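Local structure of digeranylgeranylglycerophospholipid reductase (Sulfolobus acidocaldarius, 4OPC) at residues D184-E189 / Y216-P221; L231-G236 / H243-K248; A136-R141 / L147-K152; R28-L33 / A315-F320. The protein uses FAD to hydrogenate the double bonds of the geranylgeranyl chains of archaeal membrane lipid precursors, turning unsaturated archaeols into saturated ones. All coordinates share one frame; numbering follows the deposited sequence. Where two conformers were deposited one is given.

Contact 1 of 4, residues D184-E189 / Y216-P221; sequences DVAYRE and YWWYFP. With PGT ((1S)-2-{[{[(2R)-2,3-dihydroxypropyl]oxy}(hydroxy)phosphoryl]oxy}-1-[(palmitoyloxy)methyl]ethyl stearate), chain C.
W218 reaches across to the strand of A186 and R188 with the six-membered end of its indole, an example of one large ring bridging two strands that are not direct neighbours. Strands 184-189 and 216-221 run 30° from parallel, their axes 9.2 Å apart, with strand 226-234 between them in the sheet. Between the two strands the closest approach is that of CZ2 of W218 to CB of R188, at 3.7 Å; CH2 of the same indole stands 4.0 Å from O of Y187. A chi1 of 73° sets CG of W218 between its backbone N and carbonyl carbon and swings the indole over toward strand 184-189, while NE1 is tied to N228. Beyond CB, the R188 chain bends and leads away from the indole. Toward A186 the fit slackens: its CB meets CH2 of W218 near the ring plane but only at 4.2 Å, and farther along D184 and Y216 face lipid rather than each other. Here the bound phospholipid packs against both strands. Its C39 lies over one face of the W218 indole, 3.4 Å from CZ3, and its C43 covers a face of the Y216 ring near the rim. OH of Y216, hydrogen-bonded to the carbonyl of H298, comes within 3.1 Å of lipid C37. On the other side of strand 184-189, OH of Y187 donates to the anti lone pair of OE2 of E189 (2.6 Å). With the reduced flavin cofactor touching A186, W218 and F220, the two strands line the place where flavin and lipid meet, on the large mixed sheet of the geranylgeranyl reductase catalytic domain.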
# COMPACT_ATOMS: atom_id res chain seq x y z
N ASP A 184 -8.99 -5.09 -0.45
CA ASP A 184 -9.39 -6.00 0.59
C ASP A 184 -9.90 -5.21 1.80
O ASP A 184 -9.52 -4.06 2.00
CB ASP A 184 -8.22 -6.92 1.01
CG ASP A 184 -8.01 -8.10 0.05
OD1 ASP A 184 -8.31 -7.95 -1.15
OD2 ASP A 184 -7.55 -9.18 0.50
N VAL A 185 -10.75 -5.82 2.59
CA VAL A 185 -11.04 -5.29 3.91
C VAL A 185 -10.15 -6.13 4.82
O VAL A 185 -9.99 -7.34 4.62
CB VAL A 185 -12.53 -5.39 4.28
CG1 VAL A 185 -13.03 -6.79 4.15
CG2 VAL A 185 -12.77 -4.88 5.70
N ALA A 186 -9.51 -5.48 5.78
CA ALA A 186 -8.61 -6.17 6.68
C ALA A 186 -8.86 -5.72 8.11
O ALA A 186 -9.29 -4.59 8.36
CB ALA A 186 -7.16 -5.94 6.26
N TYR A 187 -8.63 -6.62 9.06
CA TYR A 187 -8.94 -6.38 10.46
C TYR A 187 -7.87 -7.03 11.30
O TYR A 187 -7.40 -8.13 10.96
CB TYR A 187 -10.29 -7.03 10.79
CG TYR A 187 -10.63 -6.98 12.26
CD1 TYR A 187 -11.17 -5.83 12.83
CD2 TYR A 187 -10.39 -8.07 13.09
CE1 TYR A 187 -11.46 -5.78 14.17
CE2 TYR A 187 -10.67 -8.02 14.44
CZ TYR A 187 -11.21 -6.87 14.97
OH TYR A 187 -11.51 -6.78 16.32
N ARG A 188 -7.47 -6.38 12.39
CA ARG A 188 -6.47 -6.97 13.27
C ARG A 188 -6.68 -6.60 14.73
O ARG A 188 -7.29 -5.57 15.05
CB ARG A 188 -5.06 -6.56 12.84
CG ARG A 188 -4.71 -5.06 13.01
CD ARG A 188 -4.18 -4.75 14.43
NE ARG A 188 -3.74 -3.37 14.61
CZ ARG A 188 -4.56 -2.35 14.85
NH1 ARG A 188 -5.87 -2.55 14.92
NH2 ARG A 188 -4.07 -1.12 15.03
N GLU A 189 -6.11 -7.42 15.60
CA GLU A 189 -6.00 -7.10 17.02
C GLU A 189 -4.56 -7.28 17.47
O GLU A 189 -3.80 -8.02 16.86
CB GLU A 189 -6.93 -7.99 17.86
CG GLU A 189 -8.37 -7.93 17.39
CD GLU A 189 -9.33 -8.74 18.21
OE1 GLU A 189 -8.90 -9.67 18.93
OE2 GLU A 189 -10.54 -8.44 18.13
N TYR A 216 -5.39 -13.28 3.27
CA TYR A 216 -4.70 -14.24 4.12
C TYR A 216 -4.87 -13.85 5.57
O TYR A 216 -5.29 -12.74 5.89
CB TYR A 216 -3.22 -14.37 3.75
CG TYR A 216 -2.35 -13.13 3.78
CD1 TYR A 216 -1.91 -12.58 4.98
CD2 TYR A 216 -1.88 -12.55 2.59
CE1 TYR A 216 -1.06 -11.47 5.01
CE2 TYR A 216 -1.03 -11.44 2.62
CZ TYR A 216 -0.63 -10.91 3.83
OH TYR A 216 0.22 -9.83 3.88
N TRP A 217 -4.55 -14.80 6.45
CA TRP A 217 -4.42 -14.55 7.88
C TRP A 217 -2.97 -14.28 8.20
O TRP A 217 -2.06 -14.77 7.51
CB TRP A 217 -4.87 -15.78 8.68
CG TRP A 217 -6.33 -15.81 9.03
CD1 TRP A 217 -7.35 -16.29 8.25
CD2 TRP A 217 -6.92 -15.39 10.26
NE1 TRP A 217 -8.55 -16.17 8.92
CE2 TRP A 217 -8.31 -15.62 10.16
CE3 TRP A 217 -6.42 -14.83 11.43
CZ2 TRP A 217 -9.19 -15.32 11.19
CZ3 TRP A 217 -7.29 -14.54 12.46
CH2 TRP A 217 -8.66 -14.79 12.34
N TRP A 218 -2.73 -13.52 9.26
CA TRP A 218 -1.36 -13.29 9.68
C TRP A 218 -1.19 -13.28 11.18
O TRP A 218 -2.14 -13.05 11.92
CB TRP A 218 -0.81 -11.99 9.08
CG TRP A 218 -1.34 -10.71 9.67
CD1 TRP A 218 -0.91 -10.09 10.81
CD2 TRP A 218 -2.36 -9.87 9.11
NE1 TRP A 218 -1.62 -8.93 11.01
CE2 TRP A 218 -2.51 -8.77 9.98
CE3 TRP A 218 -3.17 -9.95 7.97
CZ2 TRP A 218 -3.43 -7.74 9.73
CZ3 TRP A 218 -4.08 -8.95 7.73
CH2 TRP A 218 -4.20 -7.85 8.60
N TYR A 219 0.05 -13.49 11.60
CA TYR A 219 0.44 -13.53 13.00
C TYR A 219 1.82 -12.87 13.01
O TYR A 219 2.82 -13.51 12.66
CB TYR A 219 0.46 -14.99 13.47
CG TYR A 219 0.85 -15.28 14.90
CD1 TYR A 219 2.18 -15.30 15.29
CD2 TYR A 219 -0.12 -15.61 15.85
CE1 TYR A 219 2.54 -15.61 16.59
CE2 TYR A 219 0.23 -15.92 17.16
CZ TYR A 219 1.57 -15.92 17.52
OH TYR A 219 1.96 -16.22 18.81
N PHE A 220 1.86 -11.59 13.36
CA PHE A 220 3.08 -10.78 13.28
C PHE A 220 3.55 -10.48 14.71
O PHE A 220 2.97 -9.63 15.39
CB PHE A 220 2.78 -9.44 12.58
CG PHE A 220 2.56 -9.53 11.08
CD1 PHE A 220 2.67 -10.72 10.38
CD2 PHE A 220 2.25 -8.38 10.38
CE1 PHE A 220 2.47 -10.76 9.01
CE2 PHE A 220 2.05 -8.41 9.02
CZ PHE A 220 2.16 -9.59 8.32
N PRO A 221 4.60 -11.18 15.18
CA PRO A 221 5.01 -10.94 16.58
C PRO A 221 5.56 -9.54 16.79
O PRO A 221 6.34 -9.02 15.97
CB PRO A 221 6.12 -11.98 16.81
CG PRO A 221 5.85 -13.07 15.76
CD PRO A 221 5.35 -12.29 14.57
C48 PGT C . -3.85 -11.93 -2.11
C47 PGT C . -3.97 -10.45 -2.44
C46 PGT C . -4.47 -9.71 -1.23
C45 PGT C . -3.54 -9.97 -0.06
C44 PGT C . -3.59 -8.82 0.93
C43 PGT C . -4.37 -9.24 2.17
C42 PGT C . -4.54 -8.03 3.05
C41 PGT C . -3.18 -7.64 3.58
C40 PGT C . -3.31 -6.94 4.90
C39 PGT C . -2.04 -7.21 5.68
C38 PGT C . -0.85 -6.75 4.88
C37 PGT C . 0.41 -7.19 5.58
C36 PGT C . 1.59 -6.62 4.83
C35 PGT C . 2.87 -7.29 5.27
C34 PGT C . 4.03 -6.65 4.53
C33 PGT C . 5.29 -7.47 4.67
C32 PGT C . 6.51 -6.57 4.77
C31 PGT C . 6.98 -6.06 3.42
O31 PGT C . 7.11 -4.86 3.27
O2 PGT C . 7.25 -6.94 2.33
C2 PGT C . 8.61 -7.24 2.08
C1 PGT C . 9.32 -6.17 1.28
O3P PGT C . 8.68 -4.91 1.17
P PGT C . 8.25 -4.41 -0.27
O1P PGT C . 7.69 -5.64 -0.95
O2P PGT C . 7.19 -3.32 -0.20
O4P PGT C . 9.47 -3.86 -1.12
C4 PGT C . 10.82 -4.09 -0.78
C5 PGT C . 11.76 -3.56 -1.84
O5 PGT C . 12.63 -2.61 -1.26
C6 PGT C . 10.95 -2.92 -2.94
O6 PGT C . 11.08 -1.51 -2.92
C3 PGT C . 8.75 -8.48 1.22
O3 PGT C . 8.31 -9.66 1.86
C11 PGT C . 7.75 -10.58 0.95
O11 PGT C . 8.30 -10.81 -0.11
C12 PGT C . 6.45 -11.28 1.29
C13 PGT C . 6.27 -12.52 0.45
C14 PGT C . 4.95 -13.18 0.81
C15 PGT C . 3.89 -12.78 -0.19
C16 PGT C . 2.61 -13.54 0.08
C17 PGT C . 2.13 -14.18 -1.21
C18 PGT C . 1.05 -15.20 -0.94
C19 PGT C . 0.80 -16.03 -2.18
C20 PGT C . 1.96 -16.97 -2.44
C21 PGT C . 1.47 -18.40 -2.46
C22 PGT C . 2.29 -19.23 -3.42
C23 PGT C . 1.46 -20.40 -3.89
C24 PGT C . 2.13 -21.10 -5.05
C25 PGT C . 1.17 -21.20 -6.22
C26 PGT C . 1.80 -20.61 -7.46

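Contact 2 of 4, residues L231-G236 / H243-K248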
# COMPACT_ATOMS: atom_id res chain seq x y z
N LEU A 231 -6.54 -10.61 9.53
CA LEU A 231 -6.80 -11.18 8.22
C LEU A 231 -7.27 -10.12 7.25
O LEU A 231 -7.76 -9.06 7.65
CB LEU A 231 -7.82 -12.33 8.28
CG LEU A 231 -9.29 -11.91 8.33
CD1 LEU A 231 -10.19 -13.08 7.90
CD2 LEU A 231 -9.69 -11.43 9.73
N GLY A 232 -7.14 -10.42 5.97
CA GLY A 232 -7.69 -9.61 4.91
C GLY A 232 -8.53 -10.51 4.01
O GLY A 232 -8.18 -11.68 3.80
N ILE A 233 -9.64 -9.98 3.52
CA ILE A 233 -10.46 -10.71 2.55
C ILE A 233 -10.79 -9.78 1.39
O ILE A 233 -10.89 -8.56 1.58
CB ILE A 233 -11.75 -11.28 3.17
CG1 ILE A 233 -12.68 -10.16 3.62
CG2 ILE A 233 -11.43 -12.19 4.36
CD1 ILE A 233 -13.97 -10.67 4.21
N GLN A 234 -10.96 -10.34 0.20
CA GLN A 234 -11.24 -9.54 -0.99
C GLN A 234 -12.62 -8.89 -0.93
O GLN A 234 -13.61 -9.53 -0.58
CB GLN A 234 -11.10 -10.41 -2.24
CG GLN A 234 -11.35 -9.63 -3.53
CD GLN A 234 -11.07 -10.46 -4.75
OE1 GLN A 234 -11.17 -11.69 -4.72
NE2 GLN A 234 -10.76 -9.80 -5.85
N GLY A 235 -12.67 -7.61 -1.28
CA GLY A 235 -13.95 -6.92 -1.39
C GLY A 235 -14.71 -7.24 -2.67
O GLY A 235 -14.20 -7.89 -3.58
N GLY A 236 -15.96 -6.79 -2.75
CA GLY A 236 -16.74 -6.93 -3.96
C GLY A 236 -17.19 -8.35 -4.28
O GLY A 236 -17.63 -8.60 -5.40
N HIS A 243 -15.41 -9.31 10.74
CA HIS A 243 -15.40 -9.50 12.18
C HIS A 243 -15.84 -10.92 12.52
O HIS A 243 -15.37 -11.51 13.49
CB HIS A 243 -16.32 -8.51 12.89
CG HIS A 243 -15.86 -7.08 12.80
ND1 HIS A 243 -16.73 -6.01 12.84
CD2 HIS A 243 -14.62 -6.56 12.68
CE1 HIS A 243 -16.04 -4.89 12.74
NE2 HIS A 243 -14.76 -5.19 12.64
N GLU A 244 -16.73 -11.47 11.71
CA GLU A 244 -17.23 -12.82 11.95
C GLU A 244 -16.20 -13.87 11.52
O GLU A 244 -16.03 -14.88 12.19
CB GLU A 244 -18.60 -13.04 11.31
CG GLU A 244 -19.73 -12.28 12.00
CD GLU A 244 -19.93 -12.69 13.46
OE1 GLU A 244 -19.85 -13.90 13.77
OE2 GLU A 244 -20.17 -11.80 14.31
N TYR A 245 -15.51 -13.62 10.41
CA TYR A 245 -14.40 -14.51 10.03
C TYR A 245 -13.36 -14.53 11.13
O TYR A 245 -12.85 -15.59 11.50
CB TYR A 245 -13.71 -14.02 8.75
CG TYR A 245 -14.37 -14.43 7.45
CD1 TYR A 245 -14.03 -15.62 6.82
CD2 TYR A 245 -15.32 -13.61 6.85
CE1 TYR A 245 -14.63 -15.99 5.62
CE2 TYR A 245 -15.91 -13.97 5.66
CZ TYR A 245 -15.57 -15.16 5.04
OH TYR A 245 -16.17 -15.51 3.86
N TYR A 246 -13.02 -13.35 11.64
CA TYR A 246 -12.00 -13.24 12.69
C TYR A 246 -12.39 -14.04 13.93
O TYR A 246 -11.60 -14.84 14.43
CB TYR A 246 -11.74 -11.78 13.06
CG TYR A 246 -10.64 -11.61 14.09
CD1 TYR A 246 -9.30 -11.48 13.71
CD2 TYR A 246 -10.94 -11.58 15.45
CE1 TYR A 246 -8.29 -11.32 14.66
CE2 TYR A 246 -9.94 -11.43 16.41
CZ TYR A 246 -8.63 -11.30 16.01
OH TYR A 246 -7.65 -11.16 16.97
N LYS A 247 -13.61 -13.84 14.42
CA LYS A 247 -14.07 -14.57 15.60
C LYS A 247 -14.07 -16.08 15.37
O LYS A 247 -13.72 -16.86 16.27
CB LYS A 247 -15.46 -14.10 15.98
CG LYS A 247 -15.49 -12.71 16.60
CD LYS A 247 -16.92 -12.17 16.66
CE LYS A 247 -17.88 -13.19 17.25
NZ LYS A 247 -19.29 -12.70 17.20
N LYS A 248 -14.48 -16.50 14.18
CA LYS A 248 -14.64 -17.92 13.91
C LYS A 248 -13.30 -18.66 13.83
O LYS A 248 -13.18 -19.78 14.33
CB LYS A 248 -15.43 -18.13 12.61
CG LYS A 248 -15.78 -19.58 12.32
CD LYS A 248 -16.65 -19.70 11.07
CE LYS A 248 -17.09 -21.13 10.83
NZ LYS A 248 -17.91 -21.66 11.95
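OH of Y246 is hydrogen-bonded to OE1 of E189, fixing the far end of a tyrosine whose near end packs on L231. CG of Y246 points opposite the backbone N (chi1 -177°), which carries the ring along the sheet to that carboxylate and presents its edge to the leucine: CD2 of L231 lies in the ring plane, 3.9 Å from CB of Y246. The other leucine branch turns to the preceding residue, CD1 of L231 lying 3.7 Å from CB of Y245, so the isobutyl fork straddles two successive helix positions. In the large mixed sheet of the catalytic domain, helix 242-253 packs on the face opposite the lipid; the axis of its 243-248 segment passes 9.5 Å from that of strand 231-234, at 135°. A seven-residue connection, 235-241, leads from the strand into the helix. Y245 takes a different first torsion, and its ring swings toward the strand end, where CD1 of I233 approaches CE2 of Y245 obliquely at 4.1 Å; P213 and P240 also touch the Y245 side chain. On the exposed flank of the helix, NZ of K247 forms a salt bridge with OE2 of E244 at 3.2 Å, tilted 23° from the carboxylate plane.

Contact 3 of 4, residues A136-R141 / L147-K152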
# COMPACT_ATOMS: atom_id res chain seq x y z
N ALA A 136 -7.07 24.59 -0.81
CA ALA A 136 -8.18 23.92 -0.15
C ALA A 136 -8.86 24.83 0.85
O ALA A 136 -8.24 25.74 1.41
CB ALA A 136 -7.68 22.70 0.56
N VAL A 137 -10.14 24.59 1.08
CA VAL A 137 -10.82 25.17 2.23
C VAL A 137 -10.69 24.18 3.37
O VAL A 137 -11.00 22.99 3.20
CB VAL A 137 -12.28 25.46 1.93
CG1 VAL A 137 -12.94 26.08 3.15
CG2 VAL A 137 -12.40 26.42 0.75
N LEU A 138 -10.19 24.66 4.50
CA LEU A 138 -9.91 23.83 5.66
C LEU A 138 -10.82 24.18 6.81
O LEU A 138 -11.14 25.35 7.01
CB LEU A 138 -8.47 24.06 6.13
CG LEU A 138 -7.35 23.95 5.10
CD1 LEU A 138 -6.04 24.27 5.81
CD2 LEU A 138 -7.30 22.56 4.49
N PHE A 139 -11.20 23.18 7.58
CA PHE A 139 -11.86 23.44 8.85
C PHE A 139 -10.98 22.94 9.99
O PHE A 139 -10.76 21.73 10.14
CB PHE A 139 -13.25 22.79 8.91
CG PHE A 139 -14.02 23.17 10.13
CD1 PHE A 139 -13.95 24.45 10.63
CD2 PHE A 139 -14.78 22.23 10.80
CE1 PHE A 139 -14.65 24.80 11.77
CE2 PHE A 139 -15.47 22.58 11.93
CZ PHE A 139 -15.40 23.86 12.42
N ASN A 140 -10.45 23.89 10.75
CA ASN A 140 -9.58 23.60 11.88
C ASN A 140 -10.44 23.51 13.13
O ASN A 140 -10.96 24.51 13.60
CB ASN A 140 -8.55 24.73 12.00
CG ASN A 140 -7.53 24.50 13.11
OD1 ASN A 140 -7.80 23.86 14.12
ND2 ASN A 140 -6.33 25.05 12.92
N ARG A 141 -10.58 22.30 13.67
CA ARG A 141 -11.43 22.07 14.83
C ARG A 141 -10.74 22.33 16.18
O ARG A 141 -11.37 22.25 17.23
CB ARG A 141 -12.03 20.66 14.80
CG ARG A 141 -13.21 20.53 13.87
CD ARG A 141 -13.84 19.16 13.96
NE ARG A 141 -15.11 19.10 13.24
CZ ARG A 141 -15.21 18.91 11.93
NH1 ARG A 141 -14.13 18.76 11.18
NH2 ARG A 141 -16.41 18.87 11.36
N LEU A 147 -10.72 28.13 7.05
CA LEU A 147 -9.62 28.87 6.44
C LEU A 147 -9.45 28.46 4.99
O LEU A 147 -9.62 27.30 4.65
CB LEU A 147 -8.31 28.55 7.17
CG LEU A 147 -8.29 28.82 8.68
CD1 LEU A 147 -7.75 27.61 9.42
CD2 LEU A 147 -7.46 30.05 8.98
N THR A 148 -9.10 29.41 4.14
CA THR A 148 -8.72 29.11 2.77
C THR A 148 -7.21 29.16 2.65
O THR A 148 -6.58 30.19 2.95
CB THR A 148 -9.36 30.11 1.81
OG1 THR A 148 -10.75 29.79 1.66
CG2 THR A 148 -8.68 30.05 0.46
N VAL A 149 -6.62 28.05 2.23
CA VAL A 149 -5.18 27.98 2.03
C VAL A 149 -4.88 27.80 0.55
O VAL A 149 -5.33 26.84 -0.07
CB VAL A 149 -4.56 26.84 2.85
CG1 VAL A 149 -3.14 26.55 2.39
CG2 VAL A 149 -4.61 27.18 4.34
N TYR A 150 -4.12 28.73 -0.01
CA TYR A 150 -3.68 28.63 -1.39
C TYR A 150 -2.32 27.96 -1.42
O TYR A 150 -1.49 28.18 -0.54
CB TYR A 150 -3.61 30.01 -2.04
CG TYR A 150 -4.96 30.68 -2.13
CD1 TYR A 150 -5.91 30.24 -3.04
CD2 TYR A 150 -5.28 31.74 -1.30
CE1 TYR A 150 -7.15 30.85 -3.12
CE2 TYR A 150 -6.52 32.36 -1.39
CZ TYR A 150 -7.45 31.90 -2.30
OH TYR A 150 -8.68 32.51 -2.39
N SER A 151 -2.11 27.13 -2.43
CA SER A 151 -0.85 26.43 -2.60
C SER A 151 -0.53 26.27 -4.07
O SER A 151 -1.44 26.25 -4.90
CB SER A 151 -0.91 25.05 -1.92
OG SER A 151 -2.00 24.27 -2.41
N LYS A 152 0.75 26.15 -4.41
CA LYS A 152 1.12 25.78 -5.78
C LYS A 152 0.83 24.31 -6.06
O LYS A 152 0.48 23.95 -7.19
CB LYS A 152 2.59 26.09 -6.07
CG LYS A 152 2.98 27.54 -5.93
CD LYS A 152 1.97 28.48 -6.59
CE LYS A 152 2.00 28.41 -8.10
NZ LYS A 152 1.03 29.37 -8.71
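A136 and V149 exchange a pair of backbone hydrogen bonds, N of A136 to O of V149 and N of V149 to O of A136, both 2.9 Å. L138 and L147 repeat the exchange, with N of L138 only 2.7 Å from O of L147 and N of L147 2.8 Å from O of L138. Between these two hydrogen-bonded pairs sits the non-hydrogen-bonded pair V137 and T148, their CA atoms 4.5 Å apart. The carbonyl of L147 does double duty, since CA of V137 also approaches it, in a CA-H...O contact of 3.4 Å. One face of the ladder carries A136, L138, L147 and V149. Its closest side-chain meeting is diagonal: with CG of L138 opposite its carbonyl carbon (chi1 -52°), CD1 leans over to CG2 of V149 at 3.6 Å. Past the last rung, CB of N140 packs on CD1 of L147 (3.9 Å). On the other face, CG2 of V137 passes OG1 of T148 obliquely while CG2 of T148 lies over the rim of the Y150 ring.

In the next shell, W118 touches L138, N140 and L147 together, and A123, an FAD-binding residue, adjoins L138. OD1 of N140 accepts from the backbone N of both R142 and T143, tying the strand end to the start of the turn. Strand 121-129 flanks the pair on one side and strand 3-6 on the other, the latter parallel to 145-150. The whole is an antiparallel beta hairpin within a beta-meander, as in the FAD-binding domains of related Rossmann-type flavoproteins.

Contact 4 of 4, residues R28-L33 / A315-F320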
# COMPACT_ATOMS: atom_id res chain seq x y z
N ARG A 28 14.26 23.02 3.23
CA ARG A 28 14.53 23.55 1.90
C ARG A 28 14.06 24.99 1.67
O ARG A 28 14.23 25.53 0.57
CB ARG A 28 13.96 22.62 0.83
CG ARG A 28 14.80 21.36 0.71
CD ARG A 28 14.16 20.34 -0.20
NE ARG A 28 15.01 19.15 -0.30
CZ ARG A 28 16.03 19.02 -1.14
NH1 ARG A 28 16.33 20.00 -1.98
NH2 ARG A 28 16.74 17.91 -1.15
N GLY A 29 13.50 25.61 2.69
CA GLY A 29 13.08 27.00 2.58
C GLY A 29 11.70 27.18 1.98
O GLY A 29 11.30 28.31 1.68
N LEU A 30 10.97 26.08 1.78
CA LEU A 30 9.59 26.16 1.31
C LEU A 30 8.65 26.41 2.48
O LEU A 30 8.94 26.06 3.62
CB LEU A 30 9.19 24.86 0.61
CG LEU A 30 9.87 24.53 -0.72
CD1 LEU A 30 9.45 23.14 -1.18
CD2 LEU A 30 9.54 25.56 -1.79
N LYS A 31 7.51 27.04 2.19
CA LYS A 31 6.47 27.23 3.20
C LYS A 31 5.45 26.12 3.01
O LYS A 31 4.70 26.11 2.02
CB LYS A 31 5.82 28.61 3.06
CG LYS A 31 4.89 28.96 4.22
CD LYS A 31 4.27 30.33 4.06
CE LYS A 31 3.30 30.62 5.19
NZ LYS A 31 3.97 30.54 6.52
N ILE A 32 5.44 25.17 3.94
CA ILE A 32 4.66 23.95 3.80
C ILE A 32 3.71 23.81 4.97
O ILE A 32 4.10 24.02 6.12
CB ILE A 32 5.58 22.72 3.78
CG1 ILE A 32 6.63 22.85 2.67
CG2 ILE A 32 4.78 21.42 3.61
CD1 ILE A 32 7.82 21.91 2.82
N LEU A 33 2.47 23.46 4.67
CA LEU A 33 1.48 23.14 5.69
C LEU A 33 1.01 21.71 5.50
O LEU A 33 0.64 21.32 4.39
CB LEU A 33 0.27 24.07 5.57
CG LEU A 33 -0.90 23.78 6.52
CD1 LEU A 33 -0.47 23.92 7.98
CD2 LEU A 33 -2.08 24.68 6.22
N ALA A 315 9.40 15.56 -7.38
CA ALA A 315 8.65 16.20 -8.45
C ALA A 315 8.33 17.65 -8.10
O ALA A 315 8.38 18.54 -8.96
CB ALA A 315 7.37 15.41 -8.72
N ILE A 316 7.99 17.89 -6.84
CA ILE A 316 7.65 19.23 -6.39
C ILE A 316 8.86 20.15 -6.44
O ILE A 316 8.76 21.29 -6.91
CB ILE A 316 7.02 19.17 -5.00
CG1 ILE A 316 5.61 18.59 -5.12
CG2 ILE A 316 6.97 20.55 -4.35
CD1 ILE A 316 5.01 18.17 -3.80
N LEU A 317 10.01 19.65 -6.00
CA LEU A 317 11.23 20.45 -6.07
C LEU A 317 11.56 20.82 -7.51
O LEU A 317 11.97 21.95 -7.78
CB LEU A 317 12.39 19.73 -5.38
CG LEU A 317 12.19 19.58 -3.87
CD1 LEU A 317 13.25 18.67 -3.26
CD2 LEU A 317 12.17 20.93 -3.17
N SER A 318 11.35 19.90 -8.45
CA SER A 318 11.58 20.21 -9.85
C SER A 318 10.60 21.27 -10.36
O SER A 318 10.99 22.19 -11.08
CB SER A 318 11.50 18.94 -10.70
OG SER A 318 12.57 18.07 -10.37
N ALA A 319 9.34 21.15 -9.97
CA ALA A 319 8.32 22.11 -10.38
C ALA A 319 8.63 23.52 -9.89
O ALA A 319 8.34 24.50 -10.59
CB ALA A 319 6.94 21.66 -9.90
N PHE A 320 9.20 23.64 -8.69
CA PHE A 320 9.60 24.96 -8.20
C PHE A 320 10.77 25.54 -8.99
O PHE A 320 10.93 26.76 -9.04
CB PHE A 320 9.82 24.95 -6.68
CG PHE A 320 8.56 25.16 -5.90
CD1 PHE A 320 8.06 26.44 -5.70
CD2 PHE A 320 7.84 24.09 -5.41
CE1 PHE A 320 6.88 26.65 -5.02
CE2 PHE A 320 6.65 24.29 -4.73
CZ PHE A 320 6.17 25.58 -4.53
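R28 stretches from CG to NE in a fully extended chain and so lays its guanidinium beside L317, whose own chi1 of -66° turns its isobutyl group out to meet it. CD1 of L317 sits over one face of the guanidinium, 3.5 Å from NE of R28 and displaced toward the rim, and the two side chains cross at about a right angle. The second branch, CD2 of L317, touches the arginine's aliphatic part, 3.6 Å from CD of R28. Two residues on, L30 divides its methyls between two helix positions. CD1 of L30 meets CD2 of L317 at 4.0 Å, while CD2 of L30 stands over the F320 ring in a CH-pi contact, 4.1 Å from the centroid and just 2° off the ring normal. With no hydrogen bond across it, the contact rests on van der Waals packing of leucine methyls on the arginine chain and its guanidinium face, on one another and on the F320 ring. L25, the last residue of helix 16-25, touches L30, I316 and L317; strand 9-12 reaches I316 and F320. Helix 302-322, from far along the chain, packs in this way against the turn that leads from helix 16-25 into strand 32-35 of the Rossmann-type beta-alpha-beta unit.

Overall arrangement
The four contacts form two pairs on either side of the cofactor. Contacts 1 and 2, with centres 9 Å apart, share the large mixed sheet and are stitched together by a backbone bond, O of V185 to N of I233 (2.9 Å). Contacts 3 and 4 lie 18 Å apart between centres and meet where CD2 of L33 touches CD1 of L138 and CG2 of V149, each at 4.0 Å. Some 36 Å separates the centres of contacts 1 and 3, and the cofactor lies between them, approached by the side chain of A186 from one end and more distantly by that of L138 from the other. Contact 4 lies away from the flavin and lipid sites, yet the loop it closes along the chain contains the other three.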